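Local coordinates for Adc operon repressor AdcR (Streptococcus pneumoniae, PDB 3TGN), which binds zinc and, as a homodimer of the MarR family, represses zinc-uptake and surface-antigen genes in its presence and can also activate a target promoter, at the interface of chains A and B. Sequence-based numbering; all coordinates share one arbitrary frame. Chains: chain A/B, Adc operon repressor AdcR.

The interface of chains A and B. Residues chain A 19, 21-25; chain B 13, 16, 21.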
# COMPACT_ATOMS: atom_id res chain seq x y z
N ALA A 19 1.73 -5.17 -1.69
CA ALA A 19 2.56 -5.11 -0.49
C ALA A 19 1.82 -5.58 0.75
O ALA A 19 2.28 -5.35 1.87
CB ALA A 19 3.10 -3.70 -0.29
N ASN A 21 0.45 -5.87 3.82
CA ASN A 21 1.03 -5.89 5.17
C ASN A 21 2.54 -5.65 5.21
O ASN A 21 3.05 -5.10 6.18
CB ASN A 21 0.67 -7.19 5.89
N GLN A 22 3.24 -6.05 4.15
CA GLN A 22 4.69 -5.92 4.09
C GLN A 22 5.14 -4.46 4.02
O GLN A 22 4.32 -3.57 3.77
CB GLN A 22 5.24 -6.68 2.88
CG GLN A 22 4.77 -8.12 2.76
CD GLN A 22 5.20 -8.76 1.45
OE1 GLN A 22 5.91 -8.15 0.65
NE2 GLN A 22 4.75 -9.99 1.22
N HIS A 23 6.42 -4.22 4.24
CA HIS A 23 6.97 -2.86 4.18
C HIS A 23 7.68 -2.60 2.86
O HIS A 23 8.24 -1.52 2.64
CB HIS A 23 7.95 -2.63 5.33
CG HIS A 23 9.35 -3.09 5.04
ND1 HIS A 23 9.67 -4.43 4.90
CD2 HIS A 23 10.50 -2.40 4.86
CE1 HIS A 23 10.97 -4.54 4.64
NE2 HIS A 23 11.49 -3.32 4.61
N GLU A 24 7.67 -3.59 1.98
CA GLU A 24 8.42 -3.51 0.73
C GLU A 24 7.81 -4.41 -0.33
O GLU A 24 7.10 -5.36 -0.01
CB GLU A 24 9.87 -3.92 0.96
CG GLU A 24 10.00 -5.38 1.36
CD GLU A 24 11.42 -5.80 1.66
OE1 GLU A 24 11.61 -7.00 1.99
OE2 GLU A 24 12.34 -4.96 1.56
N ILE A 25 8.10 -4.11 -1.58
CA ILE A 25 7.72 -4.97 -2.68
C ILE A 25 8.95 -5.70 -3.21
O ILE A 25 10.00 -5.10 -3.38
CB ILE A 25 7.08 -4.18 -3.84
CG1 ILE A 25 5.60 -3.92 -3.55
CG2 ILE A 25 7.24 -4.94 -5.15
CD1 ILE A 25 4.89 -3.22 -4.67
N ASN B 13 9.21 1.76 -1.62
CA ASN B 13 9.31 1.81 -0.16
C ASN B 13 8.52 2.97 0.43
O ASN B 13 7.78 2.80 1.39
CB ASN B 13 10.77 1.92 0.28
CG ASN B 13 11.52 0.60 0.19
OD1 ASN B 13 10.97 -0.40 -0.26
ND2 ASN B 13 12.77 0.61 0.62
N ILE B 16 4.60 2.61 0.20
CA ILE B 16 4.09 1.69 1.20
C ILE B 16 4.09 2.31 2.59
O ILE B 16 3.12 2.18 3.34
CB ILE B 16 4.89 0.38 1.18
CG1 ILE B 16 4.75 -0.29 -0.19
CG2 ILE B 16 4.43 -0.55 2.29
CD1 ILE B 16 5.74 -1.41 -0.46
N ASN B 21 -0.55 1.44 6.25
CA ASN B 21 -1.34 0.22 6.42
C ASN B 21 -2.80 0.36 6.00
O ASN B 21 -3.58 -0.59 6.12
CB ASN B 21 -1.24 -0.28 7.87
CG ASN B 21 0.17 -0.70 8.24
OD1 ASN B 21 0.56 -1.85 8.01
ND2 ASN B 21 0.93 0.22 8.80
O HOH W 1 8.38 1.09 3.37
O HOH W 2 9.38 -1.68 -1.98
O HOH W 3 13.13 -2.42 0.84
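The loop that follows the first helix of chain A, which carries a zinc-binding glutamate, packs in the MarR-family dimer interface on the far end of the first helix of chain B. B:Ile16 is the apolar centre and buries more surface than any other residue of the patch. Its CG1 lies anti to the carbonyl carbon (chi1 -62°), and the chain runs on extended, so that the two branches reach different parts of the loop. The terminal methyl CD1 touches CB of A:Ala19 at 3.5 Å and, on the backbone beyond, CA of A:Glu24 at 3.6 Å; the side chain of A:Ile25 crosses that of B:Ile16 obliquely, its CG1 turned to the same methyl. The other branch, CG2, rests against the carbonyl oxygen O of A:Gln22 at 3.4 Å and the backbone of A:His23.

No direct polar bond joins the two sides here; water does the work around B:Asn13. Water 2 takes the backbone N-H of A:Ile25 in an almost straight bond (N to water O 2.8 Å, 174° at H) and meets the side-chain oxygen OD1 of B:Asn13 at 2.7 Å. Water 3 spans the carboxylate oxygen OE2 of A:Glu24, 2.8 Å away, and the B:Asn13 amide, whose ND2 bond to it is more bent. Water 1 links the backbone carbonyls of A:His23 and B:Asn13, each O 2.7 Å from the water.

A:Glu24 holds CG in the crowded position between N and the carbonyl carbon (chi1 65°), then stays extended; its CB sits over the centre of one face of the A:His23 ring. Because A:Glu24 is a ligand of zinc site 1, the water link may help to couple metal binding to the dimer.

The patch lies between helix 3-18 and helix 38-47 of chain A, against helix 3-19 of chain B, and recurs across the two-fold axis.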